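Local coordinates for protein phenol hydroxylase component phN (Pseudomonas stutzeri, PDB 3U52) that probably hydroxylates phenol and related aromatics with dioxygen at a diiron centre, as the large subunit of a bacterial multicomponent monooxygenase, at residues P35-E40 and Q121-G126; G41-D46 and E249-N254; W261-F266 and P317-D322. All coordinates share one frame; numbering follows the deposited sequence.

Contact 1 of 3, residues P35-E40 and Q121-G126; sequences PEEDFE and QFSGAG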
loop_
_atom_site.group_PDB
_atom_site.type_symbol
_atom_site.label_atom_id
_atom_site.label_comp_id
_atom_site.label_asym_id
_atom_site.label_seq_id
_atom_site.Cartn_x
_atom_site.Cartn_y
_atom_site.Cartn_z
ATOM N N PRO A 35 13.554 -0.025 -42.659
ATOM C CA PRO A 35 12.970 -0.498 -43.910
ATOM C C PRO A 35 11.458 -0.387 -43.985
ATOM O O PRO A 35 10.909 -0.548 -45.067
ATOM C CB PRO A 35 13.374 -1.987 -43.931
ATOM C CG PRO A 35 13.390 -2.357 -42.401
ATOM C CD PRO A 35 13.919 -1.129 -41.744
ATOM N N GLU A 36 10.789 -0.057 -42.875
ATOM C CA GLU A 36 9.309 -0.163 -42.847
ATOM C C GLU A 36 8.580 1.157 -42.985
ATOM O O GLU A 36 7.359 1.207 -42.965
ATOM C CB GLU A 36 8.826 -0.842 -41.565
ATOM C CG GLU A 36 9.218 -2.268 -41.424
ATOM C CD GLU A 36 8.556 -2.909 -40.230
ATOM O OE1 GLU A 36 7.585 -2.318 -39.664
ATOM O OE2 GLU A 36 8.984 -4.022 -39.875
ATOM N N GLU A 37 9.293 2.242 -43.161
ATOM C CA GLU A 37 8.579 3.521 -43.071
ATOM C C GLU A 37 8.230 4.225 -44.379
ATOM O O GLU A 37 7.829 5.401 -44.375
ATOM C CB GLU A 37 9.228 4.457 -42.039
ATOM C CG GLU A 37 10.644 4.799 -42.253
ATOM C CD GLU A 37 11.161 5.815 -41.216
ATOM O OE1 GLU A 37 10.487 6.077 -40.183
ATOM O OE2 GLU A 37 12.257 6.356 -41.446
ATOM N N ASP A 38 8.314 3.487 -45.489
ATOM C CA ASP A 38 7.986 4.043 -46.810
ATOM C C ASP A 38 6.764 3.422 -47.482
ATOM O O ASP A 38 6.115 4.101 -48.294
ATOM C CB ASP A 38 9.181 3.916 -47.780
ATOM C CG ASP A 38 10.345 4.851 -47.426
ATOM O OD1 ASP A 38 10.221 6.089 -47.575
ATOM O OD2 ASP A 38 11.406 4.346 -47.010
ATOM N N PHE A 39 6.476 2.151 -47.182
ATOM C CA PHE A 39 5.568 1.354 -47.986
ATOM C C PHE A 39 4.103 1.693 -47.814
ATOM O O PHE A 39 3.311 1.181 -48.569
ATOM C CB PHE A 39 5.750 -0.162 -47.804
ATOM C CG PHE A 39 5.165 -0.713 -46.524
ATOM C CD1 PHE A 39 3.839 -1.205 -46.473
ATOM C CD2 PHE A 39 5.937 -0.738 -45.374
ATOM C CE1 PHE A 39 3.313 -1.721 -45.294
ATOM C CE2 PHE A 39 5.442 -1.278 -44.188
ATOM C CZ PHE A 39 4.137 -1.785 -44.128
ATOM N N GLU A 40 3.757 2.534 -46.829
ATOM C CA GLU A 40 2.356 2.916 -46.563
ATOM C C GLU A 40 1.918 4.168 -47.352
ATOM O O GLU A 40 0.729 4.485 -47.436
ATOM C CB GLU A 40 2.148 3.169 -45.045
ATOM C CG GLU A 40 2.103 1.895 -44.208
ATOM C CD GLU A 40 2.142 2.206 -42.706
ATOM O OE1 GLU A 40 3.174 2.717 -42.212
ATOM O OE2 GLU A 40 1.134 1.931 -42.025
ATOM N N GLN A 121 11.083 0.979 -35.400
ATOM C CA GLN A 121 10.944 1.218 -36.868
ATOM C C GLN A 121 11.085 2.620 -37.361
ATOM O O GLN A 121 11.359 2.789 -38.548
ATOM C CB GLN A 121 9.617 0.705 -37.444
ATOM C CG GLN A 121 9.332 -0.740 -37.247
ATOM C CD GLN A 121 10.487 -1.631 -37.529
ATOM O OE1 GLN A 121 11.145 -1.586 -38.625
ATOM N NE2 GLN A 121 10.766 -2.489 -36.549
ATOM N N PHE A 122 10.837 3.611 -36.486
ATOM C CA PHE A 122 10.797 5.026 -36.882
ATOM C C PHE A 122 12.195 5.593 -36.864
ATOM O O PHE A 122 12.951 5.316 -35.913
ATOM C CB PHE A 122 9.902 5.859 -35.941
ATOM C CG PHE A 122 8.460 5.522 -36.040
ATOM C CD1 PHE A 122 7.835 5.481 -37.294
ATOM C CD2 PHE A 122 7.719 5.259 -34.911
ATOM C CE1 PHE A 122 6.505 5.192 -37.439
ATOM C CE2 PHE A 122 6.368 4.936 -35.035
ATOM C CZ PHE A 122 5.756 4.898 -36.318
ATOM N N SER A 123 12.552 6.369 -37.884
ATOM C CA SER A 123 13.870 6.945 -37.921
ATOM C C SER A 123 13.972 8.139 -37.040
ATOM O O SER A 123 15.078 8.631 -36.810
ATOM C CB SER A 123 14.363 7.278 -39.343
ATOM O OG SER A 123 13.467 8.122 -40.065
ATOM N N GLY A 124 12.846 8.624 -36.518
ATOM C CA GLY A 124 12.925 9.774 -35.604
ATOM C C GLY A 124 13.158 9.313 -34.176
ATOM O O GLY A 124 12.323 8.581 -33.618
ATOM N N ALA A 125 14.281 9.731 -33.584
ATOM C CA ALA A 125 14.711 9.210 -32.282
ATOM C C ALA A 125 13.685 9.577 -31.234
ATOM O O ALA A 125 13.420 8.798 -30.337
ATOM C CB ALA A 125 16.097 9.738 -31.886
ATOM N N GLY A 126 13.113 10.752 -31.399
ATOM C CA GLY A 126 12.074 11.324 -30.515
ATOM C C GLY A 126 10.825 10.462 -30.477
ATOM O O GLY A 126 10.364 10.087 -29.391
HETATM O O HOH W 1 11.479 0.952 -40.247
#

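Contact 2 of 3, residues G41-D46 and E249-N254; sequences GIKITD and EQHEDN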
loop_
_atom_site.group_PDB
_atom_site.type_symbol
_atom_site.label_atom_id
_atom_site.label_comp_id
_atom_site.label_asym_id
_atom_site.label_seq_id
_atom_site.Cartn_x
_atom_site.Cartn_y
_atom_site.Cartn_z
ATOM N N GLY A 41 2.879 4.870 -47.928
ATOM C CA GLY A 41 2.592 6.100 -48.639
ATOM C C GLY A 41 2.809 7.343 -47.823
ATOM O O GLY A 41 2.679 8.453 -48.353
ATOM N N ILE A 42 3.109 7.208 -46.522
ATOM C CA ILE A 42 3.273 8.397 -45.661
ATOM C C ILE A 42 4.636 9.053 -45.892
ATOM O O ILE A 42 5.627 8.364 -45.943
ATOM C CB ILE A 42 3.105 8.041 -44.139
ATOM C CG1 ILE A 42 1.638 7.636 -43.859
ATOM C CG2 ILE A 42 3.562 9.197 -43.278
ATOM C CD1 ILE A 42 0.619 8.818 -43.921
ATOM N N LYS A 43 4.665 10.383 -46.019
ATOM C CA LYS A 43 5.890 11.103 -46.300
ATOM C C LYS A 43 6.244 11.923 -45.086
ATOM O O LYS A 43 5.403 12.679 -44.583
ATOM C CB LYS A 43 5.712 12.034 -47.489
ATOM C CG LYS A 43 5.271 11.325 -48.776
ATOM C CD LYS A 43 5.696 12.138 -50.018
ATOM C CE LYS A 43 5.168 11.532 -51.307
ATOM N NZ LYS A 43 3.684 11.697 -51.347
ATOM N N ILE A 44 7.476 11.735 -44.588
ATOM C CA ILE A 44 7.956 12.542 -43.502
ATOM C C ILE A 44 8.978 13.504 -44.071
ATOM O O ILE A 44 9.951 13.099 -44.695
ATOM C CB ILE A 44 8.554 11.723 -42.326
ATOM C CG1 ILE A 44 7.535 10.697 -41.791
ATOM C CG2 ILE A 44 8.996 12.699 -41.160
ATOM C CD1 ILE A 44 6.245 11.284 -41.279
ATOM N N THR A 45 8.727 14.774 -43.836
ATOM C CA THR A 45 9.539 15.901 -44.302
ATOM C C THR A 45 10.693 16.271 -43.330
ATOM O O THR A 45 11.779 16.650 -43.774
ATOM C CB THR A 45 8.597 17.077 -44.546
ATOM O OG1 THR A 45 8.042 16.953 -45.873
ATOM C CG2 THR A 45 9.287 18.417 -44.342
ATOM N N ASP A 46 10.479 16.091 -42.027
ATOM C CA ASP A 46 11.424 16.585 -41.014
ATOM C C ASP A 46 11.082 16.072 -39.606
ATOM O O ASP A 46 10.187 16.613 -38.924
ATOM C CB ASP A 46 11.445 18.107 -41.020
ATOM C CG ASP A 46 12.498 18.703 -40.078
ATOM O OD1 ASP A 46 12.533 19.970 -39.971
ATOM O OD2 ASP A 46 13.296 17.937 -39.472
ATOM N N GLU A 249 0.796 17.329 -40.596
ATOM C CA GLU A 249 1.569 18.523 -40.930
ATOM C C GLU A 249 2.768 18.250 -41.803
ATOM O O GLU A 249 3.303 19.155 -42.435
ATOM C CB GLU A 249 2.002 19.214 -39.651
ATOM C CG GLU A 249 0.839 19.950 -39.023
ATOM C CD GLU A 249 1.197 20.721 -37.801
ATOM O OE1 GLU A 249 2.407 20.975 -37.607
ATOM O OE2 GLU A 249 0.259 21.078 -37.043
ATOM N N GLN A 250 3.198 17.000 -41.859
ATOM C CA GLN A 250 4.423 16.671 -42.560
ATOM C C GLN A 250 4.317 16.716 -44.085
ATOM O O GLN A 250 5.319 16.950 -44.754
ATOM C CB GLN A 250 4.985 15.330 -42.081
ATOM C CG GLN A 250 5.584 15.415 -40.724
ATOM C CD GLN A 250 6.935 16.080 -40.731
ATOM O OE1 GLN A 250 7.779 15.705 -41.502
ATOM N NE2 GLN A 250 7.137 17.074 -39.884
ATOM N N HIS A 251 3.125 16.531 -44.637
ATOM C CA HIS A 251 2.987 16.528 -46.076
ATOM C C HIS A 251 1.533 16.470 -46.440
ATOM O O HIS A 251 0.793 15.664 -45.872
ATOM C CB HIS A 251 3.694 15.315 -46.687
ATOM C CG HIS A 251 4.124 15.557 -48.094
ATOM N ND1 HIS A 251 3.230 15.572 -49.144
ATOM C CD2 HIS A 251 5.334 15.870 -48.621
ATOM C CE1 HIS A 251 3.875 15.852 -50.264
ATOM N NE2 HIS A 251 5.152 16.040 -49.972
ATOM N N GLU A 252 1.109 17.284 -47.401
ATOM C CA GLU A 252 -0.302 17.300 -47.801
ATOM C C GLU A 252 -0.738 15.969 -48.337
ATOM O O GLU A 252 -1.888 15.605 -48.187
ATOM C CB GLU A 252 -0.605 18.378 -48.851
ATOM C CG GLU A 252 0.323 18.349 -50.034
ATOM C CD GLU A 252 0.030 19.458 -51.039
ATOM O OE1 GLU A 252 0.191 20.654 -50.678
ATOM O OE2 GLU A 252 -0.354 19.126 -52.196
ATOM N N ASP A 253 0.167 15.241 -48.965
ATOM C CA ASP A 253 -0.191 13.898 -49.435
ATOM C C ASP A 253 -0.623 12.933 -48.293
ATOM O O ASP A 253 -1.332 11.969 -48.554
ATOM C CB ASP A 253 0.927 13.291 -50.267
ATOM C CG ASP A 253 1.188 14.074 -51.598
ATOM O OD1 ASP A 253 0.308 14.851 -52.060
ATOM O OD2 ASP A 253 2.289 13.900 -52.170
ATOM N N ASN A 254 -0.252 13.240 -47.032
ATOM C CA ASN A 254 -0.580 12.331 -45.913
ATOM C C ASN A 254 -2.033 12.439 -45.555
ATOM O O ASN A 254 -2.560 11.599 -44.839
ATOM C CB ASN A 254 0.225 12.629 -44.655
ATOM C CG ASN A 254 1.711 12.414 -44.844
ATOM O OD1 ASN A 254 2.135 11.789 -45.817
ATOM N ND2 ASN A 254 2.513 12.910 -43.894
#

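Contact 3 of 3, residues W261-F266 and P317-D322; sequences WIDKWF and PPKYQD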
loop_
_atom_site.group_PDB
_atom_site.type_symbol
_atom_site.label_atom_id
_atom_site.label_comp_id
_atom_site.label_asym_id
_atom_site.label_seq_id
_atom_site.Cartn_x
_atom_site.Cartn_y
_atom_site.Cartn_z
ATOM N N TRP A 261 -7.608 5.937 -42.793
ATOM C CA TRP A 261 -7.341 5.231 -41.510
ATOM C C TRP A 261 -8.285 5.662 -40.413
ATOM O O TRP A 261 -8.678 4.845 -39.612
ATOM C CB TRP A 261 -5.903 5.401 -41.002
ATOM C CG TRP A 261 -4.887 4.743 -41.894
ATOM C CD1 TRP A 261 -5.089 3.680 -42.726
ATOM C CD2 TRP A 261 -3.506 5.075 -41.982
ATOM N NE1 TRP A 261 -3.912 3.352 -43.367
ATOM C CE2 TRP A 261 -2.922 4.187 -42.921
ATOM C CE3 TRP A 261 -2.700 6.039 -41.351
ATOM C CZ2 TRP A 261 -1.542 4.218 -43.247
ATOM C CZ3 TRP A 261 -1.332 6.082 -41.691
ATOM C CH2 TRP A 261 -0.786 5.184 -42.636
ATOM N N ILE A 262 -8.612 6.951 -40.347
ATOM C CA ILE A 262 -9.572 7.430 -39.336
ATOM C C ILE A 262 -10.935 6.733 -39.614
ATOM O O ILE A 262 -11.570 6.213 -38.708
ATOM C CB ILE A 262 -9.676 8.970 -39.355
ATOM C CG1 ILE A 262 -8.431 9.634 -38.706
ATOM C CG2 ILE A 262 -10.951 9.469 -38.716
ATOM C CD1 ILE A 262 -8.377 11.157 -38.884
ATOM N N ASP A 263 -11.384 6.729 -40.857
ATOM C CA ASP A 263 -12.658 6.071 -41.188
ATOM C C ASP A 263 -12.648 4.578 -40.818
ATOM O O ASP A 263 -13.612 4.091 -40.202
ATOM C CB ASP A 263 -12.932 6.201 -42.679
ATOM C CG ASP A 263 -13.261 7.635 -43.126
ATOM O OD1 ASP A 263 -13.169 7.879 -44.362
ATOM O OD2 ASP A 263 -13.596 8.533 -42.309
ATOM N N LYS A 264 -11.574 3.861 -41.188
ATOM C CA LYS A 264 -11.423 2.400 -40.844
ATOM C C LYS A 264 -11.389 2.128 -39.308
ATOM O O LYS A 264 -12.134 1.280 -38.775
ATOM C CB LYS A 264 -10.142 1.849 -41.461
ATOM C CG LYS A 264 -9.840 0.390 -41.091
ATOM C CD LYS A 264 -8.511 -0.067 -41.695
ATOM C CE LYS A 264 -8.123 -1.332 -40.968
ATOM N NZ LYS A 264 -6.840 -1.871 -41.592
ATOM N N TRP A 265 -10.572 2.888 -38.586
ATOM C CA TRP A 265 -10.329 2.563 -37.198
ATOM C C TRP A 265 -11.405 3.143 -36.311
ATOM O O TRP A 265 -11.671 2.608 -35.264
ATOM C CB TRP A 265 -8.905 3.028 -36.783
ATOM C CG TRP A 265 -7.937 2.028 -37.411
ATOM C CD1 TRP A 265 -7.152 2.230 -38.497
ATOM C CD2 TRP A 265 -7.766 0.637 -37.036
ATOM N NE1 TRP A 265 -6.484 1.060 -38.825
ATOM C CE2 TRP A 265 -6.819 0.087 -37.912
ATOM C CE3 TRP A 265 -8.276 -0.162 -35.995
ATOM C CZ2 TRP A 265 -6.374 -1.270 -37.815
ATOM C CZ3 TRP A 265 -7.851 -1.527 -35.899
ATOM C CH2 TRP A 265 -6.912 -2.046 -36.809
ATOM N N PHE A 266 -12.006 4.260 -36.719
ATOM C CA PHE A 266 -13.257 4.658 -36.062
ATOM C C PHE A 266 -14.210 3.488 -36.079
ATOM O O PHE A 266 -14.790 3.143 -35.021
ATOM C CB PHE A 266 -13.976 5.856 -36.729
ATOM C CG PHE A 266 -15.352 6.082 -36.166
ATOM C CD1 PHE A 266 -16.491 5.720 -36.896
ATOM C CD2 PHE A 266 -15.493 6.577 -34.848
ATOM C CE1 PHE A 266 -17.763 5.871 -36.350
ATOM C CE2 PHE A 266 -16.798 6.770 -34.305
ATOM C CZ PHE A 266 -17.914 6.372 -35.052
ATOM N N PRO A 317 -15.006 14.483 -40.152
ATOM C CA PRO A 317 -15.310 13.446 -39.143
ATOM C C PRO A 317 -15.408 12.060 -39.796
ATOM O O PRO A 317 -15.658 11.942 -41.047
ATOM C CB PRO A 317 -16.656 13.902 -38.531
ATOM C CG PRO A 317 -16.888 15.310 -39.026
ATOM C CD PRO A 317 -16.068 15.527 -40.260
ATOM N N PRO A 318 -15.231 10.982 -38.995
ATOM C CA PRO A 318 -15.270 9.638 -39.614
ATOM C C PRO A 318 -16.570 9.296 -40.363
ATOM O O PRO A 318 -17.681 9.669 -39.950
ATOM C CB PRO A 318 -15.076 8.666 -38.415
ATOM C CG PRO A 318 -14.543 9.512 -37.334
ATOM C CD PRO A 318 -15.002 10.914 -37.531
ATOM N N LYS A 319 -16.402 8.595 -41.472
ATOM C CA LYS A 319 -17.522 8.069 -42.270
ATOM C C LYS A 319 -18.405 7.150 -41.404
ATOM O O LYS A 319 -17.893 6.369 -40.589
ATOM C CB LYS A 319 -16.886 7.313 -43.451
ATOM C CG LYS A 319 -17.786 6.873 -44.542
ATOM C CD LYS A 319 -16.954 6.452 -45.742
ATOM C CE LYS A 319 -16.093 5.264 -45.399
ATOM N NZ LYS A 319 -15.507 4.634 -46.610
ATOM N N TYR A 320 -19.730 7.249 -41.568
ATOM C CA TYR A 320 -20.708 6.502 -40.753
ATOM C C TYR A 320 -20.746 6.871 -39.260
ATOM O O TYR A 320 -21.361 6.143 -38.510
ATOM C CB TYR A 320 -20.622 4.944 -40.893
ATOM C CG TYR A 320 -20.559 4.492 -42.333
ATOM C CD1 TYR A 320 -19.413 3.895 -42.846
ATOM C CD2 TYR A 320 -21.624 4.724 -43.195
ATOM C CE1 TYR A 320 -19.337 3.555 -44.192
ATOM C CE2 TYR A 320 -21.563 4.361 -44.520
ATOM C CZ TYR A 320 -20.432 3.793 -45.015
ATOM O OH TYR A 320 -20.414 3.437 -46.355
ATOM N N GLN A 321 -20.151 7.981 -38.823
ATOM C CA GLN A 321 -20.274 8.290 -37.396
ATOM C C GLN A 321 -21.757 8.491 -37.053
ATOM O O GLN A 321 -22.152 8.147 -35.960
ATOM C CB GLN A 321 -19.410 9.485 -36.941
ATOM C CG GLN A 321 -19.953 10.821 -37.362
ATOM C CD GLN A 321 -19.320 11.997 -36.655
ATOM O OE1 GLN A 321 -18.409 11.862 -35.832
ATOM N NE2 GLN A 321 -19.799 13.181 -36.991
ATOM N N ASP A 322 -22.576 8.989 -38.004
ATOM C CA ASP A 322 -24.050 9.091 -37.805
ATOM C C ASP A 322 -24.772 7.783 -37.508
ATOM O O ASP A 322 -25.743 7.752 -36.750
ATOM C CB ASP A 322 -24.771 9.764 -38.991
ATOM C CG ASP A 322 -24.446 9.110 -40.395
ATOM O OD1 ASP A 322 -23.232 9.066 -40.875
ATOM O OD2 ASP A 322 -25.446 8.704 -41.065
HETATM O O HOH W 2 -16.045 4.272 -41.136
#

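Contact 1 of 3, residues P35-E40 and Q121-G126
The carboxylate of Glu-36 and the side-chain amide of Gln-121 lie stacked, their planes 17° apart, with Glu-36 CD 3.3 Å from Gln-121 OE1. Contact here is face to face and not a bond, since Glu-36 OE2 and Gln-121 OE1 are both acceptors. Each finds its donor elsewhere: Glu-36 OE2 pairs with Lys-117, whose carbonyl takes Gln-121 NE2, and a water gives one hydrogen to Gln-121 OE1 and the other to Gln-121 O while accepting from Glu-36 N. The second flat group, the Phe-122 ring, is met at its edge, in plane, by Glu-37 OE1, 4.0 Å from Phe-122 CD1.

Glu-37, extended beyond CG (chi2 176°), carries its carboxylate across to Ser-123, where each oxygen takes one donor. Glu-37 OE1 receives Ser-123 N at 3.1 Å from above the carboxylate plane, and Glu-37 OE2 takes Ser-123 OG at 2.5 Å on its syn lone pair. Serine suits the place because its backbone and side chain offer two neighbouring donors. A buried carboxylate gripped twice is probably kept charged, and in this diiron hydroxylase fold it ties the loop before helix 58-81 to the residue preceding Gly-124, the N-cap of helix 125-155.

Contact 2 of 3, residues G41-D46 and E249-N254
The chain from Ile-42 to Ile-44 is extended and runs past the end of helix 220-250 and the type I turn from His-251 to Asn-254, Lys-43 lying over that turn. Asn-254 pairs with Lys-43 much as a neighbouring strand would: Asn-254 OD1 accepts from Lys-43 N at 2.9 Å in a nearly straight bond (176°), and Asn-254 ND2 gives a hydrogen to Lys-43 O at 3.0 Å, lying close to the amide plane. The same ND2 bonds the carbonyl of Ile-247. A leucine here would probably leave the backbone N and O of Lys-43 and the Ile-247 carbonyl without these mates.

Gln-250 does similar work at the other end. Bent at chi2 (-76°), it brings OE1 to Asp-46 N at 2.8 Å, on a lone pair in the carbonyl plane, with a weak bond from Thr-45 N beside it; its NE2 bonds Asp-46 O weakly. Thr-45 OG1 donates to Gln-250 O at 2.9 Å, which suits a short hydroxyl residue. Lys-43 lays CD over the centre of the His-251 ring, a CH-pi contact of 4.0 Å from CD to the centroid, and then bends at its last torsion (69°) to put NZ 2.7 Å from Asp-253 OD2, a salt bridge on the anti lone pair. His-251 ND1 accepts from Asp-253 N, a capping bond in the ring plane that fixes the imidazole.

Within the helical hydroxylase fold, Ile-42 packs against Ile-247 of helix 220-250, Ile-257 and Trp-261 of helix 254-283, and Phe-188 of helix 187-216, while Ile-44 touches Phe-246 and Phe-188.

Contact 3 of 3, residues W261-F266 and P317-D322
Asp-263 OD2 accepts from Lys-319 N at 2.9 Å in a fairly straight bond (166°), although the donor arrives well above the carboxylate plane, 62° out of it. The same oxygen has a further bond to a residue adjoining the segments, and Arg-316 holds Asp-263 OD1 in a salt bridge, so backbone and guanidinium together fix the acid. The ammonium of Lys-319 stays too far from OD1 for a salt bridge and pairs with Asp-438, which also takes the hydroxyl of Tyr-320; the carbon chain of Lys-319 lies across the acid, CB 3.7 Å from Asp-263 CG. A water joins the two backbones, donating to Asp-263 O and to Lys-319 O.

The partner of the helix is a type II beta turn, Pro-318 to Gln-321, closed by Gln-321 N on Pro-318 O and leading through the N-cap Tyr-320 into helix 321-327. Ile-262, Asp-263 and Phe-266 share the face of helix 254-283 turned to it. Pro-318, which has no N-H to satisfy, fits its rigid ring between the two apolar residues: its CG rests 3.8 Å from Ile-262 CG2 and its CB 3.4 Å from Phe-266 CG, a tight fit. Phe-266 CG lies anti to the backbone N (chi1 171°), which brings CE1 to 3.6 Å from Gln-321 CA and CZ to 3.9 Å from Gln-321 CB. The Gln-321 amide stands steeply to the ring and sends OE1 to the hydroxyl of Tyr-299. Phe-266 also meets the Tyr-299 ring and touches a bound xenon.

Overall arrangement
Contacts 1 and 2 are made by consecutive pieces of one loop, 35-40 and 41-46, and their centres lie about 12 Å apart. The loop thus ties first to the start of helix 125-155, which carries the iron ligands Glu-138 and His-141, and then to the end of helix 220-250, which carries Glu-233 and His-236 of the other iron site. Contact 3 is farther off, its centre about 25 Å from that of contact 1 and 21 Å from that of contact 2. Trp-261 of segment 261-266 touches the loop of the other two: its CZ2 lies 3.7 Å from Glu-40 OE2, and its CH2 3.7 Å from Ile-42 CG1. Phe-188, of a xenon pocket, meets the Phe-122 ring and also borders contact 2.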